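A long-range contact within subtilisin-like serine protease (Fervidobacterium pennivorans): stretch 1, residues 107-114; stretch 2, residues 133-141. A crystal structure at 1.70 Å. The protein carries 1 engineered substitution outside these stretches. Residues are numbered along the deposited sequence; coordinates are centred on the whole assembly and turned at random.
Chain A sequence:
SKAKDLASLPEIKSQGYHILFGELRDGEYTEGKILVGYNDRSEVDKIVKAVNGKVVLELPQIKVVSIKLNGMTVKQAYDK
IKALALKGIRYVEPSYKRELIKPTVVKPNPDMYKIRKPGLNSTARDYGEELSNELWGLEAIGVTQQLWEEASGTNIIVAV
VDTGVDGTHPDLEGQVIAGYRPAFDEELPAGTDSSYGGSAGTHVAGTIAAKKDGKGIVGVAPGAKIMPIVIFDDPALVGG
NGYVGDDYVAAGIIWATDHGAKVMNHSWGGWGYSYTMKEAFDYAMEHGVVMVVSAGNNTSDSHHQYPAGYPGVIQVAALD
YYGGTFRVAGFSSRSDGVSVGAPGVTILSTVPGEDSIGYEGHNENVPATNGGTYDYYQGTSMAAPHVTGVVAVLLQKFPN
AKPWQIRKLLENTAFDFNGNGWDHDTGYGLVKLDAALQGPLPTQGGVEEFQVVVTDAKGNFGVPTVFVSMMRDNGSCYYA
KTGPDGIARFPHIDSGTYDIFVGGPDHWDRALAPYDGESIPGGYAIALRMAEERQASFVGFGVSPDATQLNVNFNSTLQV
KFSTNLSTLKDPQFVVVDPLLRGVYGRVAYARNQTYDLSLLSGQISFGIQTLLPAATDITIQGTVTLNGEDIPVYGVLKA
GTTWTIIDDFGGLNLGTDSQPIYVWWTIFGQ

Stretch 1 (107-114) KPNPDMYK
Stretch 2 (133-141) NELWGLEAI

An irregular segment can be fastened to a short helix almost wholly by side-chain packing, and this contact from a subtilisin-like protease is a clear example: no direct hydrogen bond crosses it, two waters bridge its margins, and 384 Å² is buried, both sides summed.

Residues 107-114 form neither helix nor strand. A type I turn from Asn-109 to Met-112 (Pro-110 at -59/-17, Asp-111 at -99/1) is closed by Met-112 N to Asn-109 O at 3.1 Å and braced by Asp-111 N to Asn-109 OD1 at 3.0 Å. It delivers Met-112 (-57/123) and Tyr-113, in a left-handed conformation (53/51), to the other stretch, with both CA-to-CB bonds pointing toward it. There a 3-10 segment ends at Glu-134, Leu-135 occupies the N-cap, and a helix spans 136-140. The register is set by Tyr-113 and Trp-136, whose CA atoms lie 6.2 Å apart.

Trp-136 (chi1 p, chi2 -89°) offers a broad apolar surface. Met-112, unbranched and flexible, lies over one face with chi angles t, p, t: its CG sits 3.5 Å from the five-membered ring centroid, 9° off the normal, and its CE reaches Trp-136 CZ2 at 3.4 Å. Tyr-113 (chi1 t, chi2 47°) packs its CB 3.6 Å from Trp-136 CE3; the six-membered rings are oblique, centroids 5.9 Å apart and planes at 57°. Its ring continues along the helix, CE2 lying 4.0 Å from Ala-140 CB, a small side chain, and 3.7 Å from Glu-139 CD.

Water serves the polar groups. One molecule joins Tyr-113 OH (2.6 Å) to Glu-139 O (2.9 Å); another accepts from Asn-109 N (2.8 Å) and donates weakly to Glu-134 OE2 (3.3 Å), the carboxylate oxygen 3.9 Å from Pro-108 CB.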

# COMPACT_ATOMS: atom_id res chain seq x y z
N LYS A 107 2.89 6.09 33.33
CA LYS A 107 3.68 6.59 34.45
C LYS A 107 5.03 5.91 34.52
O LYS A 107 5.21 4.80 34.02
CB LYS A 107 2.96 6.32 35.77
CG LYS A 107 1.64 7.04 35.94
CD LYS A 107 1.82 8.53 36.08
CE LYS A 107 0.48 9.20 36.36
NZ LYS A 107 0.59 10.67 36.52
N PRO A 108 6.02 6.58 35.13
CA PRO A 108 7.32 5.94 35.23
C PRO A 108 7.19 4.68 36.07
O PRO A 108 6.27 4.57 36.89
CB PRO A 108 8.20 7.00 35.90
CG PRO A 108 7.20 7.95 36.55
CD PRO A 108 6.08 7.99 35.56
N ASN A 109 8.09 3.74 35.85
CA ASN A 109 8.08 2.49 36.60
C ASN A 109 9.50 2.10 36.99
O ASN A 109 10.24 1.54 36.20
CB ASN A 109 7.42 1.39 35.76
CG ASN A 109 7.44 0.05 36.45
OD1 ASN A 109 7.76 -0.04 37.64
ND2 ASN A 109 7.10 -1.01 35.72
N PRO A 110 9.89 2.39 38.24
CA PRO A 110 11.23 2.08 38.76
C PRO A 110 11.62 0.60 38.74
O PRO A 110 12.80 0.26 38.85
CB PRO A 110 11.19 2.64 40.17
CG PRO A 110 9.77 2.43 40.57
CD PRO A 110 9.05 2.93 39.33
N ASP A 111 10.63 -0.29 38.61
CA ASP A 111 10.92 -1.72 38.59
C ASP A 111 10.95 -2.31 37.17
O ASP A 111 11.18 -3.51 37.00
CB ASP A 111 9.87 -2.49 39.42
CG ASP A 111 10.31 -3.90 39.74
OD1 ASP A 111 11.40 -4.06 40.34
OD2 ASP A 111 9.57 -4.86 39.40
N MET A 112 10.74 -1.48 36.16
CA MET A 112 10.72 -1.95 34.78
C MET A 112 12.02 -2.66 34.37
O MET A 112 13.11 -2.09 34.46
CB MET A 112 10.46 -0.77 33.84
CG MET A 112 9.93 -1.13 32.45
SD MET A 112 8.30 -1.91 32.43
CE MET A 112 8.29 -2.54 30.73
N TYR A 113 11.89 -3.91 33.93
CA TYR A 113 13.03 -4.71 33.48
C TYR A 113 14.14 -4.76 34.52
O TYR A 113 15.31 -4.51 34.22
CB TYR A 113 13.57 -4.15 32.16
CG TYR A 113 14.49 -5.09 31.44
CD1 TYR A 113 14.15 -6.43 31.28
CD2 TYR A 113 15.69 -4.64 30.90
CE1 TYR A 113 14.98 -7.31 30.59
CE2 TYR A 113 16.53 -5.51 30.20
CZ TYR A 113 16.16 -6.84 30.05
OH TYR A 113 16.96 -7.70 29.32
N LYS A 114 13.76 -5.10 35.74
CA LYS A 114 14.68 -5.20 36.87
C LYS A 114 14.57 -6.60 37.49
O LYS A 114 13.87 -7.47 36.97
CB LYS A 114 14.30 -4.16 37.94
CG LYS A 114 14.47 -2.71 37.53
CD LYS A 114 15.94 -2.33 37.51
CE LYS A 114 16.13 -0.84 37.28
NZ LYS A 114 17.58 -0.48 37.32
N ASN A 133 19.37 5.53 33.93
CA ASN A 133 18.73 4.49 34.74
C ASN A 133 17.32 4.16 34.28
O ASN A 133 16.81 3.07 34.53
CB ASN A 133 18.69 4.89 36.22
CG ASN A 133 17.75 6.05 36.49
OD1 ASN A 133 17.99 7.17 36.04
ND2 ASN A 133 16.67 5.78 37.21
N GLU A 134 16.67 5.10 33.62
CA GLU A 134 15.31 4.85 33.18
C GLU A 134 15.17 4.28 31.78
O GLU A 134 14.07 3.91 31.38
CB GLU A 134 14.50 6.14 33.29
CG GLU A 134 14.25 6.50 34.74
CD GLU A 134 13.11 7.44 34.90
OE1 GLU A 134 13.31 8.63 34.60
OE2 GLU A 134 12.02 6.99 35.32
N LEU A 135 16.27 4.19 31.05
CA LEU A 135 16.22 3.68 29.68
C LEU A 135 16.31 2.16 29.59
O LEU A 135 17.27 1.60 29.06
CB LEU A 135 17.34 4.33 28.86
CG LEU A 135 17.26 5.86 28.86
CD1 LEU A 135 18.42 6.44 28.04
CD2 LEU A 135 15.91 6.31 28.30
N TRP A 136 15.28 1.49 30.11
CA TRP A 136 15.25 0.03 30.11
C TRP A 136 15.26 -0.57 28.70
O TRP A 136 15.77 -1.67 28.50
CB TRP A 136 14.02 -0.48 30.87
CG TRP A 136 12.73 -0.43 30.10
CD1 TRP A 136 11.84 0.61 30.03
CD2 TRP A 136 12.19 -1.48 29.30
NE1 TRP A 136 10.77 0.26 29.25
CE2 TRP A 136 10.96 -1.02 28.78
CE3 TRP A 136 12.62 -2.78 28.97
CZ2 TRP A 136 10.15 -1.80 27.95
CZ3 TRP A 136 11.82 -3.56 28.15
CH2 TRP A 136 10.60 -3.06 27.65
N GLY A 137 14.72 0.17 27.74
CA GLY A 137 14.68 -0.31 26.38
C GLY A 137 16.08 -0.48 25.80
O GLY A 137 16.33 -1.43 25.05
N LEU A 138 16.99 0.42 26.12
CA LEU A 138 18.35 0.30 25.62
C LEU A 138 19.00 -0.94 26.22
O LEU A 138 19.72 -1.67 25.54
CB LEU A 138 19.18 1.53 25.98
CG LEU A 138 18.70 2.84 25.35
CD1 LEU A 138 19.69 3.95 25.72
CD2 LEU A 138 18.60 2.69 23.83
N GLU A 139 18.75 -1.17 27.50
CA GLU A 139 19.32 -2.35 28.13
C GLU A 139 18.77 -3.62 27.48
O GLU A 139 19.50 -4.57 27.19
CB GLU A 139 19.01 -2.40 29.63
CG GLU A 139 19.85 -3.46 30.35
CD GLU A 139 19.36 -3.79 31.75
OE1 GLU A 139 18.65 -2.96 32.35
OE2 GLU A 139 19.72 -4.87 32.27
N ALA A 140 17.47 -3.63 27.22
CA ALA A 140 16.84 -4.79 26.63
C ALA A 140 17.39 -5.15 25.26
O ALA A 140 17.49 -6.33 24.93
CB ALA A 140 15.34 -4.58 26.55
N ILE A 141 17.72 -4.16 24.45
CA ILE A 141 18.24 -4.48 23.12
C ILE A 141 19.75 -4.70 23.09
O ILE A 141 20.32 -4.95 22.04
CB ILE A 141 17.83 -3.41 22.05
CG1 ILE A 141 18.40 -2.03 22.39
CG2 ILE A 141 16.30 -3.39 21.94
CD1 ILE A 141 18.13 -0.94 21.32
O HOH W 1 10.31 4.34 34.25
O HOH W 2 19.24 -7.37 28.03